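Local coordinates for ribosomal protein S2-related protein (Deinococcus radiodurans, PDB 2JH3), which binds a [4Fe-4S] cluster and probably acts as a sirohydrochlorin ferrochelatase-like enzyme, joining chelatase-type domains to two additional novel domains, at residues A[326-331]-A[364-369]; A[305-310]-A[354-359]. All blocks are in the same frame, centred on the assembly; numbering follows the deposited sequence.

Interaction 1: residues A[326-331]-A[364-369]; sequences TPEGLR and LRLGLE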
loop_
_atom_site.group_PDB
_atom_site.type_symbol
_atom_site.label_atom_id
_atom_site.label_comp_id
_atom_site.label_asym_id
_atom_site.label_seq_id
_atom_site.Cartn_x
_atom_site.Cartn_y
_atom_site.Cartn_z
ATOM N N THR A 326 18.611 -19.788 6.475
ATOM C CA THR A 326 18.714 -19.408 7.891
ATOM C C THR A 326 17.521 -18.475 8.219
ATOM O O THR A 326 16.964 -17.810 7.340
ATOM C CB THR A 326 20.014 -18.602 8.224
ATOM O OG1 THR A 326 20.018 -17.432 7.429
ATOM C CG2 THR A 326 21.248 -19.373 7.861
ATOM N N PRO A 327 17.048 -18.493 9.449
ATOM C CA PRO A 327 16.008 -17.505 9.895
ATOM C C PRO A 327 16.395 -16.077 9.678
ATOM O O PRO A 327 15.603 -15.208 9.273
ATOM C CB PRO A 327 15.898 -17.807 11.392
ATOM C CG PRO A 327 16.339 -19.191 11.516
ATOM C CD PRO A 327 17.314 -19.495 10.495
ATOM N N GLU A 328 17.679 -15.798 9.879
ATOM C CA GLU A 328 18.170 -14.438 9.749
ATOM C C GLU A 328 18.217 -13.977 8.294
ATOM O O GLU A 328 17.987 -12.771 7.992
ATOM C CB GLU A 328 19.576 -14.308 10.395
ATOM C CG GLU A 328 19.661 -14.487 11.923
ATOM C CD GLU A 328 19.742 -15.965 12.429
ATOM O OE1 GLU A 328 19.657 -16.897 11.611
ATOM O OE2 GLU A 328 19.950 -16.189 13.660
ATOM N N GLY A 329 18.578 -14.862 7.393
ATOM C CA GLY A 329 18.488 -14.581 5.969
ATOM C C GLY A 329 17.082 -14.274 5.465
ATOM O O GLY A 329 16.869 -13.382 4.621
ATOM N N LEU A 330 16.146 -15.108 5.893
ATOM C CA LEU A 330 14.719 -14.887 5.621
ATOM C C LEU A 330 14.248 -13.535 6.129
ATOM O O LEU A 330 13.548 -12.828 5.402
ATOM C CB LEU A 330 13.915 -15.977 6.290
ATOM C CG LEU A 330 12.378 -15.919 6.271
ATOM C CD1 LEU A 330 11.901 -15.743 4.861
ATOM C CD2 LEU A 330 11.799 -17.155 6.845
ATOM N N ARG A 331 14.601 -13.200 7.370
ATOM C CA ARG A 331 14.332 -11.900 7.998
ATOM C C ARG A 331 14.879 -10.680 7.192
ATOM O O ARG A 331 14.133 -9.740 6.804
ATOM C CB ARG A 331 14.807 -11.924 9.469
ATOM C CG ARG A 331 14.648 -10.567 10.203
ATOM C CD ARG A 331 15.989 -9.792 10.270
ATOM N NE ARG A 331 16.760 -10.333 11.423
ATOM C CZ ARG A 331 18.015 -10.746 11.409
ATOM N NH1 ARG A 331 18.799 -10.645 10.365
ATOM N NH2 ARG A 331 18.516 -11.234 12.500
ATOM N N LEU A 364 12.557 -23.643 12.283
ATOM C CA LEU A 364 11.230 -23.167 11.848
ATOM C C LEU A 364 10.641 -22.083 12.715
ATOM O O LEU A 364 10.117 -21.076 12.206
ATOM C CB LEU A 364 10.208 -24.349 11.735
ATOM C CG LEU A 364 8.816 -24.069 11.090
ATOM C CD1 LEU A 364 8.929 -23.559 9.710
ATOM C CD2 LEU A 364 7.967 -25.397 11.094
ATOM N N ARG A 365 10.703 -22.271 14.037
ATOM C CA ARG A 365 10.134 -21.332 14.968
ATOM C C ARG A 365 10.810 -19.977 14.871
ATOM O O ARG A 365 10.130 -18.949 14.742
ATOM C CB ARG A 365 10.244 -21.854 16.379
ATOM C CG ARG A 365 9.730 -20.871 17.417
ATOM C CD ARG A 365 9.536 -21.482 18.765
ATOM N NE ARG A 365 10.473 -21.081 19.823
ATOM C CZ ARG A 365 11.735 -21.510 20.019
ATOM N NH1 ARG A 365 12.389 -22.321 19.160
ATOM N NH2 ARG A 365 12.388 -21.088 21.098
ATOM N N LEU A 366 12.147 -19.951 14.981
ATOM C CA LEU A 366 12.852 -18.640 14.806
ATOM C C LEU A 366 12.581 -18.020 13.465
ATOM O O LEU A 366 12.381 -16.865 13.391
ATOM C CB LEU A 366 14.363 -18.735 15.097
ATOM C CG LEU A 366 15.136 -17.389 15.168
ATOM C CD1 LEU A 366 14.630 -16.478 16.255
ATOM C CD2 LEU A 366 16.667 -17.666 15.332
ATOM N N GLY A 367 12.583 -18.795 12.399
ATOM C CA GLY A 367 12.184 -18.349 11.122
ATOM C C GLY A 367 10.874 -17.624 11.030
ATOM O O GLY A 367 10.793 -16.488 10.582
ATOM N N LEU A 368 9.872 -18.252 11.583
ATOM C CA LEU A 368 8.524 -17.702 11.614
ATOM C C LEU A 368 8.351 -16.580 12.595
ATOM O O LEU A 368 7.609 -15.661 12.300
ATOM C CB LEU A 368 7.496 -18.830 11.907
ATOM C CG LEU A 368 6.645 -19.565 10.843
ATOM C CD1 LEU A 368 6.725 -19.070 9.391
ATOM C CD2 LEU A 368 6.730 -21.001 10.869
ATOM N N GLU A 369 9.046 -16.629 13.737
ATOM C CA GLU A 369 9.048 -15.541 14.668
ATOM C C GLU A 369 9.734 -14.264 14.165
ATOM O O GLU A 369 9.250 -13.166 14.490
ATOM C CB GLU A 369 9.680 -15.924 15.997
ATOM C CG GLU A 369 9.282 -14.921 17.073
ATOM C CD GLU A 369 7.872 -15.215 17.580
ATOM O OE1 GLU A 369 7.753 -16.248 18.286
ATOM O OE2 GLU A 369 6.908 -14.473 17.272
HETATM O O HOH W 1 12.709 -14.987 9.337
#
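Two helix segments meet where the ring of Pro-327 rests on the backbone of Gly-367: Pro-327 CB lies 3.6 Å from Gly-367 N, and CG of the ring is also near that nitrogen. Gly-367 thus offers bare backbone to the ring; a CB there would lie between Pro-327 and Leu-330 at contact distance and be crowded by Leu-364 O of its own helix. Leu-366 flanks the ring, crossing it at about a right angle, with its CG 3.9 Å from Pro-327 CB. Its CG is anti to the backbone N (chi1 -170°), which carries Leu-366 CD2 to within 4.0 Å of Glu-328 OE2, an oxygen whose charge is paired with Arg-31. Beyond the glycine, Leu-330 CD2 stands 3.9 Å from Gly-367 O. That carbonyl is also joined to Pro-327 O by a water that donates to both, at 2.7 Å to Gly-367 O, so a polar bridge accompanies the apolar contact. In the second shell, Thr-326 is the N-cap of helix 327-333: Thr-326 OG1 accepts from Gly-329 N at 2.9 Å. The segment axes run nearly parallel, 18° apart with a closest approach of 8.5 Å. Helix 18-35 touches the pair through Glu-328, Arg-331 and Leu-366, helix 275-290 adjoins Arg-365, Leu-368 and Glu-369, and Leu-330 lies against Trp-355 and Ala-357 of strand 355-359.

Interaction 2: residues A[305-310]-A[354-359]; sequences LFELRH and GWRAVL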
loop_
_atom_site.group_PDB
_atom_site.type_symbol
_atom_site.label_atom_id
_atom_site.label_comp_id
_atom_site.label_asym_id
_atom_site.label_seq_id
_atom_site.Cartn_x
_atom_site.Cartn_y
_atom_site.Cartn_z
ATOM N N LEU A 305 12.730 -31.096 5.783
ATOM C CA LEU A 305 12.839 -29.690 6.085
ATOM C C LEU A 305 11.461 -29.042 5.716
ATOM O O LEU A 305 10.491 -29.729 5.419
ATOM C CB LEU A 305 13.940 -29.050 5.223
ATOM C CG LEU A 305 15.239 -29.862 5.260
ATOM C CD1 LEU A 305 16.145 -29.369 4.265
ATOM C CD2 LEU A 305 15.865 -29.836 6.632
ATOM N N PHE A 306 11.463 -27.715 5.720
ATOM C CA PHE A 306 10.287 -26.969 5.348
ATOM C C PHE A 306 10.664 -25.951 4.320
ATOM O O PHE A 306 11.760 -25.350 4.418
ATOM C CB PHE A 306 9.682 -26.328 6.593
ATOM C CG PHE A 306 9.138 -27.309 7.511
ATOM C CD1 PHE A 306 7.848 -27.877 7.282
ATOM C CD2 PHE A 306 9.892 -27.723 8.588
ATOM C CE1 PHE A 306 7.381 -28.859 8.154
ATOM C CE2 PHE A 306 9.409 -28.730 9.451
ATOM C CZ PHE A 306 8.171 -29.266 9.227
ATOM N N GLU A 307 9.768 -25.693 3.385
ATOM C CA GLU A 307 9.992 -24.560 2.431
ATOM C C GLU A 307 8.973 -23.444 2.695
ATOM O O GLU A 307 7.779 -23.703 2.918
ATOM C CB GLU A 307 9.868 -25.007 0.984
ATOM C CG GLU A 307 10.370 -23.883 0.003
ATOM C CD GLU A 307 9.660 -23.776 -1.365
ATOM O OE1 GLU A 307 10.352 -23.894 -2.412
ATOM O OE2 GLU A 307 8.438 -23.565 -1.409
ATOM N N LEU A 308 9.445 -22.209 2.759
ATOM C CA LEU A 308 8.565 -21.029 2.761
ATOM C C LEU A 308 8.781 -20.179 1.491
ATOM O O LEU A 308 9.913 -20.054 0.951
ATOM C CB LEU A 308 8.847 -20.218 4.006
ATOM C CG LEU A 308 8.584 -20.826 5.405
ATOM C CD1 LEU A 308 9.657 -21.897 5.811
ATOM C CD2 LEU A 308 8.638 -19.869 6.392
ATOM N N ARG A 309 7.710 -19.605 0.964
ATOM C CA ARG A 309 7.806 -18.641 -0.144
ATOM C C ARG A 309 6.567 -17.769 -0.078
ATOM O O ARG A 309 5.634 -18.044 0.673
ATOM C CB ARG A 309 7.898 -19.328 -1.527
ATOM C CG ARG A 309 6.666 -20.034 -1.929
ATOM C CD ARG A 309 6.770 -20.609 -3.298
ATOM N NE ARG A 309 7.879 -21.579 -3.525
ATOM C CZ ARG A 309 8.216 -22.008 -4.730
ATOM N NH1 ARG A 309 7.589 -21.614 -5.825
ATOM N NH2 ARG A 309 9.159 -22.874 -4.869
ATOM N N HIS A 310 6.538 -16.713 -0.894
ATOM C CA HIS A 310 5.357 -15.847 -0.936
ATOM C C HIS A 310 4.244 -16.643 -1.626
ATOM O O HIS A 310 4.474 -17.305 -2.619
ATOM C CB HIS A 310 5.697 -14.587 -1.700
ATOM C CG HIS A 310 4.758 -13.461 -1.495
ATOM N ND1 HIS A 310 3.465 -13.482 -1.943
ATOM C CD2 HIS A 310 4.961 -12.229 -1.003
ATOM C CE1 HIS A 310 2.905 -12.309 -1.695
ATOM N NE2 HIS A 310 3.788 -11.538 -1.127
ATOM N N GLY A 354 9.923 -13.157 -4.655
ATOM C CA GLY A 354 11.209 -13.512 -5.250
ATOM C C GLY A 354 12.200 -14.364 -4.465
ATOM O O GLY A 354 13.286 -14.677 -4.951
ATOM N N TRP A 355 11.740 -14.859 -3.344
ATOM C CA TRP A 355 12.572 -15.569 -2.383
ATOM C C TRP A 355 12.003 -16.929 -2.019
ATOM O O TRP A 355 10.805 -17.196 -2.217
ATOM C CB TRP A 355 12.764 -14.701 -1.155
ATOM C CG TRP A 355 11.445 -14.405 -0.456
ATOM C CD1 TRP A 355 10.662 -13.353 -0.677
ATOM C CD2 TRP A 355 10.779 -15.189 0.559
ATOM N NE1 TRP A 355 9.563 -13.409 0.073
ATOM C CE2 TRP A 355 9.577 -14.552 0.829
ATOM C CE3 TRP A 355 11.083 -16.374 1.233
ATOM C CZ2 TRP A 355 8.667 -15.028 1.795
ATOM C CZ3 TRP A 355 10.199 -16.841 2.190
ATOM C CH2 TRP A 355 8.995 -16.195 2.435
ATOM N N ARG A 356 12.845 -17.833 -1.515
ATOM C CA ARG A 356 12.362 -19.086 -0.866
ATOM C C ARG A 356 13.255 -19.475 0.321
ATOM O O ARG A 356 14.474 -19.375 0.230
ATOM C CB ARG A 356 12.246 -20.266 -1.847
ATOM C CG ARG A 356 13.487 -20.973 -2.221
ATOM C CD ARG A 356 13.376 -21.865 -3.398
ATOM N NE ARG A 356 13.130 -23.269 -3.026
ATOM C CZ ARG A 356 14.065 -24.160 -2.710
ATOM N NH1 ARG A 356 13.713 -25.398 -2.418
ATOM N NH2 ARG A 356 15.349 -23.840 -2.753
ATOM N N ALA A 357 12.674 -19.842 1.442
ATOM C CA ALA A 357 13.481 -20.218 2.562
ATOM C C ALA A 357 13.372 -21.693 2.748
ATOM O O ALA A 357 12.249 -22.226 2.792
ATOM C CB ALA A 357 13.045 -19.515 3.844
ATOM N N VAL A 358 14.507 -22.373 2.930
ATOM C CA VAL A 358 14.475 -23.800 3.277
ATOM C C VAL A 358 15.037 -23.966 4.660
ATOM O O VAL A 358 16.199 -23.673 4.892
ATOM C CB VAL A 358 15.207 -24.633 2.232
ATOM C CG1 VAL A 358 15.330 -26.116 2.670
ATOM C CG2 VAL A 358 14.479 -24.591 0.925
ATOM N N LEU A 359 14.179 -24.338 5.624
ATOM C CA LEU A 359 14.521 -24.392 7.052
ATOM C C LEU A 359 14.372 -25.810 7.651
ATOM O O LEU A 359 13.497 -26.554 7.296
ATOM C CB LEU A 359 13.619 -23.450 7.899
ATOM C CG LEU A 359 13.670 -21.975 7.546
ATOM C CD1 LEU A 359 12.819 -21.117 8.441
ATOM C CD2 LEU A 359 15.097 -21.397 7.488
HETATM O O HOH W 2 11.164 -26.374 -3.797
HETATM O O HOH W 3 8.652 -15.764 -2.431
#
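Glu-307 can be traced outward from its strand. CB stands near Ala-357 O; Glu-307 CG, anti to the backbone N (chi1 -169°), lies 3.7 Å from Ala-357 O, and the bend at chi2 turns the carboxylate between two arginines. Glu-307 OE1 accepts from Arg-309 NH2 through its syn lone pair (2.9 Å, 173°) and from Arg-356 NE through its anti lone pair, also 2.9 Å. A water donating to OE1 bridges to Arg-356 NH1. Glu-307 OE2 takes Arg-309 NE at 3.0 Å from above the carboxylate plane, so Arg-309 grips side-on with two nitrogens. Arg-356 instead crosses steeply, its guanidinium plane turned 76° from the carboxylate. The shared anion probably offsets the repulsion between Arg-309 NH2 and Arg-356 NE, 4.4 Å apart. An alanine at Glu-307 would remove all three charged bonds and would probably leave these two cations close together without their common counterion.

The strands are antiparallel neighbours within a mixed sheet: Phe-306/Leu-359 and Leu-308/Ala-357 are hydrogen-bonded pairs, each with reciprocal N-H to O bonds, and Glu-307/Val-358 between them is a non-hydrogen-bonded pair. On the face away from the salt bridges, Leu-308 CD1 meets Leu-359 CD1 at 4.2 Å, the side chains crossing at about a right angle. Trp-355 CG sits between the backbone N and the carbonyl carbon, the crowded first torsion, with one ring face against the backbone of Arg-309 and His-310; Arg-309 CA makes a CH-pi contact 4.0 Å from the centroid of the Trp-355 six-membered ring, and NE1 donates to Pro-352 O. A water links His-310 N to Trp-355 O.

In the fold
Of the four elements involved, strand 305-310 comes first along the chain, well after the two CbiX ranges, followed by helix 327-333, strand 355-359 and helix 361-371, all in the range of the DR2241 stabilising domain. Interaction 2 closes a loop of 43 residues that contains helix 327-333; interaction 1 closes one of 32 residues that contains strand 355-359. The segments therefore alternate, and the two closures cross. Their centres lie about 10 Å apart, and direct contacts tie the helix pair to one face of the sheet: Leu-330 CD1 is 3.4 Å from Trp-355 CZ3, and Leu-368 CD1 is 3.6 Å from Leu-308 CD2. The Glu-307 salt bridges occupy the other face.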